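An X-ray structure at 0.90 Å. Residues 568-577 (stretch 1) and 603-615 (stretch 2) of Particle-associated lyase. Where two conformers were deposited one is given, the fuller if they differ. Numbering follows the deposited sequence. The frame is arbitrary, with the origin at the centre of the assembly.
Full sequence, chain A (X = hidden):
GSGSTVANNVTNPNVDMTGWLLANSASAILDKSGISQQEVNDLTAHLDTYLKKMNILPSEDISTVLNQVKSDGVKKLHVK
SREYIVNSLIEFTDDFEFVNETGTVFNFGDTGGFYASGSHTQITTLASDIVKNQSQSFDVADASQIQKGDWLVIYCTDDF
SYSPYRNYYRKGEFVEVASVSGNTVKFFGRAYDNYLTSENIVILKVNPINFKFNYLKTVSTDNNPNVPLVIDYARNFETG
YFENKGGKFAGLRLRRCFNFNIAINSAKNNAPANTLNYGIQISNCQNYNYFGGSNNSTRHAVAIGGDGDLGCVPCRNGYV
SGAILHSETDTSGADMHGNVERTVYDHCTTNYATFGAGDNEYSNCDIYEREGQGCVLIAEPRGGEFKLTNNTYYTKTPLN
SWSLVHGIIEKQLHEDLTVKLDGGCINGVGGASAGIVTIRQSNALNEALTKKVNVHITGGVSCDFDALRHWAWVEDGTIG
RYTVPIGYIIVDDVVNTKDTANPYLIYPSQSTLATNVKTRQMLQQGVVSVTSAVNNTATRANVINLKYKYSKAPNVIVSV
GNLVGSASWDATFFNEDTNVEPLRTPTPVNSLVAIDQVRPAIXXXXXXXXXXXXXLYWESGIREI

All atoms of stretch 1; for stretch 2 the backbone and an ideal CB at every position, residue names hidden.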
# COMPACT_ATOMS: atom_id res chain seq x y z
N SER A 568 25.36 41.06 -17.33
CA SER A 568 25.26 40.27 -18.55
C SER A 568 26.48 40.46 -19.44
O SER A 568 26.86 41.60 -19.78
CB SER A 568 24.03 40.67 -19.36
OG SER A 568 22.83 40.34 -18.69
N TRP A 569 27.06 39.36 -19.92
CA TRP A 569 28.15 39.43 -20.87
C TRP A 569 27.72 40.14 -22.15
O TRP A 569 26.61 39.98 -22.66
CB TRP A 569 28.61 38.03 -21.27
CG TRP A 569 29.53 37.35 -20.30
CD1 TRP A 569 30.15 37.90 -19.22
CD2 TRP A 569 29.99 35.99 -20.38
NE1 TRP A 569 30.94 36.98 -18.62
CE2 TRP A 569 30.90 35.80 -19.31
CE3 TRP A 569 29.77 34.93 -21.27
CZ2 TRP A 569 31.55 34.60 -19.10
CZ3 TRP A 569 30.44 33.75 -21.05
CH2 TRP A 569 31.32 33.58 -19.96
N ASP A 570 28.69 40.89 -22.68
CA ASP A 570 28.67 41.36 -24.05
C ASP A 570 30.04 41.04 -24.67
O ASP A 570 30.87 40.37 -24.03
CB ASP A 570 28.24 42.81 -24.13
CG ASP A 570 29.18 43.74 -23.38
OD1 ASP A 570 30.36 43.44 -23.31
OD2 ASP A 570 28.71 44.73 -22.79
N ALA A 571 30.30 41.52 -25.88
CA ALA A 571 31.58 41.22 -26.54
C ALA A 571 32.78 41.83 -25.84
O ALA A 571 33.90 41.41 -26.15
CB ALA A 571 31.50 41.63 -28.00
N THR A 572 32.57 42.80 -24.95
CA THR A 572 33.71 43.37 -24.21
C THR A 572 34.30 42.43 -23.20
O THR A 572 35.42 42.63 -22.70
CB THR A 572 33.40 44.73 -23.51
OG1 THR A 572 32.55 44.52 -22.39
CG2 THR A 572 32.81 45.74 -24.50
N PHE A 573 33.59 41.37 -22.77
CA PHE A 573 34.13 40.54 -21.71
C PHE A 573 35.42 39.84 -22.18
O PHE A 573 36.39 39.78 -21.41
CB PHE A 573 33.08 39.52 -21.19
CG PHE A 573 33.54 38.81 -19.97
CD1 PHE A 573 33.50 39.45 -18.73
CD2 PHE A 573 34.04 37.53 -20.01
CE1 PHE A 573 33.93 38.80 -17.60
CE2 PHE A 573 34.48 36.89 -18.87
CZ PHE A 573 34.43 37.54 -17.65
N PHE A 574 35.42 39.30 -23.40
CA PHE A 574 36.54 38.56 -23.91
C PHE A 574 37.36 39.32 -24.97
O PHE A 574 38.28 38.74 -25.53
CB PHE A 574 36.11 37.20 -24.50
CG PHE A 574 35.62 36.24 -23.43
CD1 PHE A 574 36.47 35.78 -22.44
CD2 PHE A 574 34.30 35.78 -23.43
CE1 PHE A 574 36.05 34.88 -21.47
CE2 PHE A 574 33.87 34.90 -22.44
CZ PHE A 574 34.73 34.44 -21.49
N ASN A 575 37.04 40.60 -25.19
CA ASN A 575 37.77 41.39 -26.17
C ASN A 575 38.17 42.74 -25.60
O ASN A 575 37.36 43.48 -25.08
CB ASN A 575 36.88 41.64 -27.44
CG ASN A 575 36.71 40.34 -28.16
OD1 ASN A 575 37.59 39.90 -28.92
ND2 ASN A 575 35.62 39.63 -27.86
N GLU A 576 39.47 43.02 -25.81
CA GLU A 576 40.08 44.29 -25.37
C GLU A 576 39.55 45.47 -26.20
O GLU A 576 39.43 46.58 -25.67
CB GLU A 576 41.59 44.18 -25.54
CG GLU A 576 42.18 43.15 -24.56
CD GLU A 576 42.03 41.67 -24.91
OE1 GLU A 576 41.85 41.33 -26.09
OE2 GLU A 576 42.12 40.85 -24.03
N ASP A 577 39.19 45.22 -27.45
CA ASP A 577 38.68 46.24 -28.36
C ASP A 577 37.73 45.51 -29.28
O ASP A 577 38.12 44.71 -30.10
CB ASP A 577 39.80 46.86 -29.18
CG ASP A 577 39.35 47.96 -30.10
OD1 ASP A 577 38.15 48.06 -30.40
OD2 ASP A 577 40.23 48.72 -30.54
N UNK A 603 38.20 26.16 -25.85
CA UNK A 603 39.18 26.34 -26.94
C UNK A 603 39.01 27.77 -27.47
O UNK A 603 37.89 28.17 -27.84
CB UNK A 603 38.99 25.31 -28.05
N UNK A 604 40.08 28.53 -27.48
CA UNK A 604 40.05 29.92 -27.92
C UNK A 604 40.33 30.03 -29.41
O UNK A 604 41.24 29.35 -29.92
CB UNK A 604 41.06 30.75 -27.13
N UNK A 605 39.65 30.92 -30.08
CA UNK A 605 39.99 31.24 -31.47
C UNK A 605 41.13 32.23 -31.60
O UNK A 605 41.70 32.35 -32.68
CB UNK A 605 38.76 31.80 -32.19
N UNK A 606 41.51 32.94 -30.58
CA UNK A 606 42.78 33.69 -30.63
C UNK A 606 43.21 33.73 -29.16
O UNK A 606 42.43 33.90 -28.22
CB UNK A 606 42.64 35.08 -31.25
N UNK A 607 44.52 33.56 -29.02
CA UNK A 607 45.14 33.30 -27.74
C UNK A 607 44.85 34.46 -26.79
O UNK A 607 44.76 35.64 -27.17
CB UNK A 607 46.65 33.09 -27.90
N UNK A 608 44.73 34.12 -25.51
CA UNK A 608 44.33 35.05 -24.51
C UNK A 608 45.39 36.12 -24.26
O UNK A 608 46.58 35.82 -24.16
CB UNK A 608 44.01 34.30 -23.21
N UNK A 609 44.91 37.37 -24.10
CA UNK A 609 45.70 38.52 -23.72
C UNK A 609 45.40 38.96 -22.30
O UNK A 609 46.30 39.40 -21.60
CB UNK A 609 45.45 39.68 -24.69
N UNK A 610 44.14 38.90 -21.87
CA UNK A 610 43.71 39.38 -20.58
C UNK A 610 43.10 38.23 -19.80
O UNK A 610 42.08 37.66 -20.27
CB UNK A 610 42.72 40.53 -20.73
N UNK A 611 43.61 37.87 -18.67
CA UNK A 611 42.98 36.81 -17.84
C UNK A 611 41.52 37.18 -17.51
O UNK A 611 41.23 38.33 -17.18
CB UNK A 611 43.77 36.60 -16.55
N UNK A 612 40.66 36.17 -17.55
CA UNK A 612 39.25 36.29 -17.21
C UNK A 612 38.80 35.08 -16.38
O UNK A 612 39.19 33.96 -16.70
CB UNK A 612 38.40 36.42 -18.48
N UNK A 613 37.96 35.34 -15.38
CA UNK A 613 37.38 34.29 -14.54
C UNK A 613 35.92 34.10 -14.92
O UNK A 613 35.15 35.08 -15.03
CB UNK A 613 37.51 34.63 -13.05
N UNK A 614 35.52 32.84 -15.13
CA UNK A 614 34.17 32.53 -15.59
C UNK A 614 33.87 31.08 -15.26
O UNK A 614 34.73 30.35 -14.78
CB UNK A 614 34.02 32.79 -17.09
N UNK A 615 32.64 30.67 -15.53
CA UNK A 615 32.21 29.30 -15.23
C UNK A 615 32.20 28.40 -16.46
O UNK A 615 31.79 28.80 -17.56
CB UNK A 615 30.81 29.32 -14.60

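Position 603 has extended backbone angles and lies far from stretch 1; the residue is Leu603. At 604 CA-to-CB points sideways and the ideal CB has no neighbour within 5.5 Å, so only a long side chain could reach the ring of Phe574, and a large apolar or aromatic one would suit. Trp604 does this, its CH2 lying 3.6 Å from Phe574 CE1, with the two rings in an oblique arrangement. Position 605 is also sideways and too distant for a short residue; it is Asn605, which bonds elsewhere in the structure.

From 606, again sideways, a long polar chain could approach the amide oxygen of Asn575. Lys606 extends that far, and water 3 joins the two, 2.9 Å from Lys606 NZ and 2.8 Å from Asn575 OD1. Positions 607 and 608 make no contact and leave the choice open; they are Lys607 and Val608.

At 609 CA-to-CB points toward stretch 1 and the ideal CB is 3.6 Å from Glu576 OE2. A small or branched side chain fits. Val609 packs its CB 3.7 Å from Glu576 OE2, while its backbone N donates to water 4 (2.8 Å), which in turn donates to Glu576 OE2 (2.7 Å). The ideal CB of 610 lies 3.4 Å from Glu576 OE2, so a short donor such as serine or threonine is favoured. Thr610, with chi1 in m, donates from OG1 to Glu576 OE2 at 2.7 Å. Position 611 points away, and its phi of -57° would admit proline; it is Pro611.

At 612 CA-to-CB points toward stretch 1, and the ideal CB is 4.0 Å from Phe573 CE2 and 4.1 Å from Phe574 CE1. An aliphatic chain would pack here, and one ending in a donor could also reach the carbonyl oxygen of Phe573. Lys612 does both: CD lies over the face of the Phe573 ring, and NZ, in cation-pi range of that ring, donates to Phe573 O at 2.8 Å. Water 2 accepts from Lys612 NZ (3.0 Å) and donates to Thr572 O (2.8 Å).

At 613, in a strand, CA-to-CB points away, so the side chain is little constrained by stretch 1. Thr613 contributes its backbone instead, Thr613 O lying 3.7 Å from Phe573 CZ at the ring edge. Position 614 points toward an aromatic cluster, its ideal CB 3.7 Å from Trp569 CZ2; leucine, methionine or an aromatic would suit. Phe614, with chi1 in p, receives the edge of Phe574 on its face. Position 615 is sideways and unconstrained; it is Asn615.

Stretch 2 (603-615) LWNKKVVTPKTFN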
# COMPACT_ATOMS: atom_id res chain seq x y z
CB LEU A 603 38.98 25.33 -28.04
CG LEU A 603 39.15 23.86 -27.64
CD1 LEU A 603 38.86 22.95 -28.80
CD2 LEU A 603 40.53 23.57 -27.11
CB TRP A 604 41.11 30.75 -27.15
CG TRP A 604 40.89 30.75 -25.67
CD1 TRP A 604 41.61 30.08 -24.74
CD2 TRP A 604 39.85 31.46 -24.97
NE1 TRP A 604 41.10 30.31 -23.47
CE2 TRP A 604 40.02 31.14 -23.60
CE3 TRP A 604 38.81 32.29 -25.34
CZ2 TRP A 604 39.16 31.65 -22.61
CZ3 TRP A 604 37.95 32.81 -24.38
CH2 TRP A 604 38.15 32.47 -23.02
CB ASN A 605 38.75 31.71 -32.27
CG ASN A 605 38.11 32.96 -31.69
OD1 ASN A 605 38.13 33.20 -30.48
ND2 ASN A 605 37.51 33.75 -32.57
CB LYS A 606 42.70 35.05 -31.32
CG LYS A 606 41.79 36.02 -30.65
CD LYS A 606 42.14 37.44 -31.01
CE LYS A 606 41.10 38.49 -30.87
NZ LYS A 606 41.50 39.82 -31.47
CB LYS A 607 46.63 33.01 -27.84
CG LYS A 607 47.57 34.10 -27.97
CD LYS A 607 49.01 33.60 -28.06
CE LYS A 607 49.90 34.80 -28.48
NZ LYS A 607 51.29 34.34 -28.51
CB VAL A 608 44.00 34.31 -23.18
CG1 VAL A 608 43.79 35.18 -22.01
CG2 VAL A 608 42.74 33.42 -23.43
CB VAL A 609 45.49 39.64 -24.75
CG1 VAL A 609 46.11 40.96 -24.26
CG2 VAL A 609 46.04 39.27 -26.11
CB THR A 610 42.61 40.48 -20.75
OG1 THR A 610 43.12 41.52 -21.59
CG2 THR A 610 42.17 41.12 -19.46
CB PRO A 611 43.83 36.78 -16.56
CG PRO A 611 45.20 37.21 -17.06
CD PRO A 611 44.87 38.35 -18.02
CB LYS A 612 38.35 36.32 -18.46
CG LYS A 612 38.50 37.55 -19.32
CD LYS A 612 37.85 38.76 -18.79
CE LYS A 612 38.51 40.06 -19.22
NZ LYS A 612 37.46 41.11 -19.24
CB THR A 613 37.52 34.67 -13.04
OG1 THR A 613 38.90 34.83 -12.73
CG2 THR A 613 36.91 33.62 -12.15
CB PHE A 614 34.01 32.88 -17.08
CG PHE A 614 35.04 32.16 -17.96
CD1 PHE A 614 34.76 30.92 -18.47
CD2 PHE A 614 36.25 32.76 -18.24
CE1 PHE A 614 35.71 30.26 -19.25
CE2 PHE A 614 37.19 32.11 -19.01
CZ PHE A 614 36.92 30.86 -19.52
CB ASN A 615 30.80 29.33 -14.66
CG ASN A 615 30.76 29.77 -13.21
OD1 ASN A 615 31.67 29.48 -12.44
ND2 ASN A 615 29.67 30.47 -12.87
O HOH W 1 32.37 35.60 -15.81
O HOH W 2 38.07 42.28 -21.93
O HOH W 3 39.23 41.42 -30.57
O HOH W 4 42.24 38.17 -24.00
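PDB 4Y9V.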